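Local coordinates for uncharacterized hypothetical protein (Parabacteroides merdae, PDB 4EI0) that is of unknown function but belongs to the DUF4466 family and is built mainly from antiparallel beta sheets, at residues G65-P70 with S88-N93; M234-G239 with N269-L274. All coordinates share one frame; numbering follows the deposited sequence.

Contact 1: residues G65-P70 with S88-N93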
loop_
_atom_site.group_PDB
_atom_site.type_symbol
_atom_site.label_atom_id
_atom_site.label_comp_id
_atom_site.label_asym_id
_atom_site.label_seq_id
_atom_site.Cartn_x
_atom_site.Cartn_y
_atom_site.Cartn_z
ATOM N N GLY B 65 15.965 21.858 -5.573
ATOM C CA GLY B 65 15.209 21.141 -4.555
ATOM C C GLY B 65 13.864 20.661 -5.039
ATOM O O GLY B 65 13.196 19.929 -4.346
ATOM N N THR B 66 13.438 21.091 -6.218
ATOM C CA THR B 66 12.221 20.557 -6.862
ATOM C C THR B 66 12.490 19.055 -7.231
ATOM O O THR B 66 13.517 18.728 -7.830
ATOM C CB THR B 66 11.922 21.341 -8.122
ATOM O OG1 THR B 66 11.629 22.685 -7.740
ATOM C CG2 THR B 66 10.757 20.757 -8.912
ATOM N N TYR B 67 11.677 18.145 -6.735
ATOM C CA TYR B 67 11.915 16.731 -6.949
ATOM C C TYR B 67 10.649 15.886 -6.755
ATOM O O TYR B 67 9.657 16.364 -6.221
ATOM C CB TYR B 67 13.039 16.214 -6.011
ATOM C CG TYR B 67 12.640 15.999 -4.603
ATOM C CD1 TYR B 67 12.177 17.023 -3.849
ATOM C CD2 TYR B 67 12.738 14.742 -4.000
ATOM C CE1 TYR B 67 11.790 16.842 -2.555
ATOM C CE2 TYR B 67 12.363 14.549 -2.690
ATOM C CZ TYR B 67 11.887 15.608 -1.980
ATOM O OH TYR B 67 11.485 15.482 -0.688
ATOM N N PHE B 68 10.723 14.628 -7.217
ATOM C CA PHE B 68 9.813 13.566 -6.817
ATOM C C PHE B 68 10.514 12.787 -5.736
ATOM O O PHE B 68 11.627 12.353 -5.918
ATOM C CB PHE B 68 9.604 12.587 -7.962
ATOM C CG PHE B 68 8.443 12.870 -8.846
ATOM C CD1 PHE B 68 7.140 12.747 -8.374
ATOM C CD2 PHE B 68 8.636 13.098 -10.192
ATOM C CE1 PHE B 68 6.048 12.927 -9.216
ATOM C CE2 PHE B 68 7.554 13.296 -11.015
ATOM C CZ PHE B 68 6.261 13.190 -10.531
ATOM N N ASP B 69 9.857 12.569 -4.614
ATOM C CA ASP B 69 10.365 11.669 -3.603
ATOM C C ASP B 69 10.250 10.271 -4.263
ATOM O O ASP B 69 9.276 9.994 -4.959
ATOM C CB ASP B 69 9.500 11.914 -2.337
ATOM C CG ASP B 69 9.613 10.876 -1.237
ATOM O OD1 ASP B 69 9.992 9.735 -1.447
ATOM O OD2 ASP B 69 9.168 11.206 -0.121
ATOM N N PRO B 70 11.279 9.434 -4.108
ATOM C CA PRO B 70 11.309 8.167 -4.810
ATOM C C PRO B 70 10.441 7.078 -4.155
ATOM O O PRO B 70 10.455 5.920 -4.637
ATOM C CB PRO B 70 12.809 7.784 -4.786
ATOM C CG PRO B 70 13.318 8.405 -3.508
ATOM C CD PRO B 70 12.516 9.657 -3.306
ATOM N N SER B 88 14.274 5.173 -8.631
ATOM C CA SER B 88 15.606 5.767 -8.444
ATOM C C SER B 88 15.401 7.277 -8.236
ATOM O O SER B 88 14.288 7.765 -8.336
ATOM C CB SER B 88 16.483 5.472 -9.641
ATOM O OG SER B 88 15.743 5.680 -10.838
ATOM N N ASP B 89 16.458 8.025 -7.944
ATOM C CA ASP B 89 16.285 9.452 -7.657
ATOM C C ASP B 89 15.742 10.197 -8.870
ATOM O O ASP B 89 16.057 9.862 -10.009
ATOM C CB ASP B 89 17.584 10.115 -7.197
ATOM C CG ASP B 89 18.122 9.527 -5.869
ATOM O OD1 ASP B 89 17.305 9.131 -5.036
ATOM O OD2 ASP B 89 19.360 9.493 -5.666
ATOM N N SER B 90 14.927 11.220 -8.617
ATOM C CA SER B 90 14.454 12.069 -9.701
ATOM C C SER B 90 15.555 12.954 -10.243
ATOM O O SER B 90 16.584 13.211 -9.588
ATOM C CB SER B 90 13.245 12.919 -9.278
ATOM O OG SER B 90 13.532 13.875 -8.331
ATOM N N GLN B 91 15.343 13.390 -11.465
ATOM C CA GLN B 91 16.219 14.316 -12.117
ATOM C C GLN B 91 15.391 15.455 -12.634
ATOM O O GLN B 91 14.395 15.235 -13.319
ATOM C CB GLN B 91 16.884 13.685 -13.328
ATOM C CG GLN B 91 17.725 12.462 -13.000
ATOM C CD GLN B 91 18.202 11.777 -14.276
ATOM O OE1 GLN B 91 17.841 10.636 -14.556
ATOM N NE2 GLN B 91 18.965 12.509 -15.091
ATOM N N THR B 92 15.826 16.672 -12.377
ATOM C CA THR B 92 15.090 17.867 -12.885
ATOM C C THR B 92 16.003 18.666 -13.790
ATOM O O THR B 92 17.166 18.922 -13.463
ATOM C CB THR B 92 14.593 18.735 -11.715
ATOM O OG1 THR B 92 13.701 17.979 -10.898
ATOM C CG2 THR B 92 13.875 20.008 -12.194
ATOM N N ASN B 93 15.538 18.944 -14.999
ATOM C CA ASN B 93 16.219 19.854 -15.871
ATOM C C ASN B 93 15.237 20.979 -16.265
ATOM O O ASN B 93 14.285 20.736 -17.017
ATOM C CB ASN B 93 16.805 19.045 -17.041
ATOM C CG ASN B 93 17.757 17.929 -16.551
ATOM O OD1 ASN B 93 17.373 16.758 -16.495
ATOM N ND2 ASN B 93 18.975 18.312 -16.118
HETATM O O HOH W 1 14.728 16.345 -9.074
HETATM O O HOH W 2 14.343 11.835 -5.874
#

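Contact 2: residues M234-G239 with N269-L274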
loop_
_atom_site.group_PDB
_atom_site.type_symbol
_atom_site.label_atom_id
_atom_site.label_comp_id
_atom_site.label_asym_id
_atom_site.label_seq_id
_atom_site.Cartn_x
_atom_site.Cartn_y
_atom_site.Cartn_z
HETATM N N MSE B 234 2.867 52.037 12.575
HETATM C CA MSE B 234 2.661 50.756 13.274
HETATM C C MSE B 234 1.280 50.678 13.939
HETATM O O MSE B 234 0.798 51.692 14.449
HETATM C CB MSE B 234 3.703 50.647 14.408
HETATM C CG MSE B 234 5.115 50.444 13.983
HETATM SE SE MSE B 234 6.227 50.457 15.564
HETATM C CE MSE B 234 6.637 52.357 15.718
ATOM N N ILE B 235 0.682 49.475 13.948
ATOM C CA ILE B 235 -0.627 49.168 14.633
ATOM C C ILE B 235 -0.428 47.889 15.426
ATOM O O ILE B 235 -0.048 46.843 14.868
ATOM C CB ILE B 235 -1.762 48.981 13.603
ATOM C CG1 ILE B 235 -1.994 50.305 12.831
ATOM C CG2 ILE B 235 -3.068 48.432 14.219
ATOM C CD1 ILE B 235 -3.000 50.187 11.685
ATOM N N LYS B 236 -0.534 48.004 16.741
ATOM C CA LYS B 236 -0.302 46.901 17.666
ATOM C C LYS B 236 -1.531 45.998 17.598
ATOM O O LYS B 236 -2.671 46.487 17.575
ATOM C CB LYS B 236 -0.131 47.445 19.082
ATOM C CG LYS B 236 0.227 46.407 20.141
ATOM C CD LYS B 236 0.035 47.038 21.524
ATOM C CE LYS B 236 0.681 46.235 22.647
ATOM N NZ LYS B 236 0.592 47.083 23.911
ATOM N N VAL B 237 -1.293 44.695 17.585
ATOM C CA VAL B 237 -2.324 43.659 17.539
ATOM C C VAL B 237 -1.980 42.601 18.605
ATOM O O VAL B 237 -0.818 42.487 18.962
ATOM C CB VAL B 237 -2.307 42.963 16.173
ATOM C CG1 VAL B 237 -3.240 41.766 16.186
ATOM C CG2 VAL B 237 -2.747 43.933 15.082
ATOM N N TYR B 238 -2.940 41.792 19.054
ATOM C CA TYR B 238 -2.673 40.663 19.949
ATOM C C TYR B 238 -3.454 39.434 19.498
ATOM O O TYR B 238 -4.649 39.514 19.262
ATOM C CB TYR B 238 -3.035 41.053 21.402
ATOM C CG TYR B 238 -2.684 40.002 22.425
ATOM C CD1 TYR B 238 -1.372 39.603 22.574
ATOM C CD2 TYR B 238 -3.666 39.385 23.260
ATOM C CE1 TYR B 238 -1.017 38.611 23.481
ATOM C CE2 TYR B 238 -3.307 38.408 24.181
ATOM C CZ TYR B 238 -1.975 38.024 24.277
ATOM O OH TYR B 238 -1.554 37.064 25.159
ATOM N N GLY B 239 -2.787 38.284 19.416
ATOM C CA GLY B 239 -3.454 37.023 19.137
ATOM C C GLY B 239 -3.873 36.860 17.699
ATOM O O GLY B 239 -4.746 36.057 17.424
ATOM N N ASN B 269 3.377 55.691 16.468
ATOM C CA ASN B 269 4.835 55.696 16.226
ATOM C C ASN B 269 5.669 55.034 17.325
ATOM O O ASN B 269 6.876 55.205 17.370
ATOM C CB ASN B 269 5.327 57.113 15.974
ATOM C CG ASN B 269 5.058 58.027 17.160
ATOM O OD1 ASN B 269 4.567 57.600 18.185
ATOM N ND2 ASN B 269 5.359 59.286 17.002
ATOM N N TYR B 270 5.019 54.291 18.209
ATOM C CA TYR B 270 5.714 53.426 19.170
ATOM C C TYR B 270 4.749 52.352 19.614
ATOM O O TYR B 270 3.540 52.555 19.565
ATOM C CB TYR B 270 6.225 54.194 20.399
ATOM C CG TYR B 270 5.106 54.667 21.332
ATOM C CD1 TYR B 270 4.354 55.793 21.027
ATOM C CD2 TYR B 270 4.765 53.951 22.469
ATOM C CE1 TYR B 270 3.311 56.207 21.843
ATOM C CE2 TYR B 270 3.728 54.359 23.291
ATOM C CZ TYR B 270 3.004 55.487 22.965
ATOM O OH TYR B 270 1.977 55.922 23.752
ATOM N N ILE B 271 5.275 51.201 20.030
ATOM C CA ILE B 271 4.489 50.111 20.626
ATOM C C ILE B 271 5.186 49.635 21.905
ATOM O O ILE B 271 6.383 49.378 21.903
ATOM C CB ILE B 271 4.351 48.923 19.683
ATOM C CG1 ILE B 271 3.491 49.315 18.458
ATOM C CG2 ILE B 271 3.750 47.731 20.434
ATOM C CD1 ILE B 271 3.450 48.199 17.429
ATOM N N LEU B 272 4.431 49.521 22.982
ATOM C CA LEU B 272 4.935 49.035 24.278
ATOM C C LEU B 272 4.280 47.689 24.601
ATOM O O LEU B 272 3.289 47.314 23.985
ATOM C CB LEU B 272 4.634 50.048 25.406
ATOM C CG LEU B 272 5.093 51.516 25.183
ATOM C CD1 LEU B 272 4.710 52.467 26.285
ATOM C CD2 LEU B 272 6.600 51.609 24.966
ATOM N N GLY B 273 4.836 46.961 25.564
ATOM C CA GLY B 273 4.243 45.720 26.027
ATOM C C GLY B 273 4.047 44.612 25.023
ATOM O O GLY B 273 3.049 43.902 25.072
ATOM N N LEU B 274 4.991 44.437 24.109
ATOM C CA LEU B 274 4.956 43.278 23.277
ATOM C C LEU B 274 5.184 42.001 24.093
ATOM O O LEU B 274 5.873 42.025 25.090
ATOM C CB LEU B 274 5.999 43.401 22.181
ATOM C CG LEU B 274 5.644 44.427 21.129
ATOM C CD1 LEU B 274 6.925 44.769 20.359
ATOM C CD2 LEU B 274 4.533 43.946 20.223
#

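Contact 1: residues G65-P70 with S88-N93
Y67 meets S90 at the root of its ring: S90 OG lies 3.3 Å from Y67 CB and approaches the ring obliquely, while water 2 sits at the ring edge, in plane. The Y67 ring runs nearly parallel to that of Y113, and the F68 ring turns inward to meet Y112. F68 meets the second segment through its backbone and its CB, which lies against S90 CB. The amide F68 N donates to S90 OG over 3.1 Å at an N-H...O angle of 151°; a chi1 of 67° sets this hydroxyl between its own backbone N and carbonyl carbon. Water 1 donates to T66 O and is hydrogen-bonded to S90 OG at 2.8 Å and T92 OG1 at 2.7 Å, the latter hydroxyl also bonding T97. Water 2 donates to F68 O (2.8 Å) and accepts from S90 N (2.9 Å), joining the two backbones. P70 CB rests 3.8 Å from S88 O. The segments run roughly antiparallel but belong to different sheets, and the F68 side chain touches strands of both, consistent with a beta sandwich in which edge strand 91-93 meets the start of inner strand 67-75.

Contact 2: residues M234-G239 with N269-L274
I271 reaches toward strand 234-238 between M234 and K236. Its CG1 stands anti to the carbonyl carbon, and CD1 beyond it lies 3.9 Å from M234 CB and also reaches K236, while CG2 lies against K236 CD and 3.8 Å from K236 CG. Both partners cross the isoleucine obliquely. M234, present as selenomethionine, passes its selenium 4.0 Å from I271 CD1; the chain then bends, chi3 being -89°, and the terminal CE comes to 3.3 Å from N269 C, against the peptide joining N269 and Y270. K236 behaves differently. Its chain is extended beyond CG, so the methylenes slide past I271 CG2 and the ammonium travels on to the backbone, where K236 NZ donates to L272 O at 2.7 Å. The donor is tilted out of the carbonyl plane by about 32°. One lysine thus serves both purposes, its aliphatic part adding to the apolar patch and its charged tip binding a main-chain oxygen near the exposed side. The two strands run at 22° with their axes 7.4 Å apart, and each is the outermost strand of a separate sheet. M234 also touches F209 of strand 207-210, to which I271 is bonded through its backbone, and I271 rests on A280 of strand 278-283, whose W281 and G279 pair with I235 and V237.

In the fold
Contacts 1 and 2 lie on opposite sides of the chain's centre, about 45 Å apart between their own centres, and share no strand. Each is partly buried, and each brings together segments from two different sheets. In contact 1 the segments run roughly antiparallel, and a serine hydroxyl and two waters do most of the joining, with the aromatic side chains leading away toward strand 107-115. In contact 2 the strands run nearly parallel; M234, I271 and the lysine methylenes pack between them, and the lysine adds the polar link. Contact 2 joins two edge strands, contact 1 an edge strand and an inner one; neighbouring sheets can thus be linked through water or side chains.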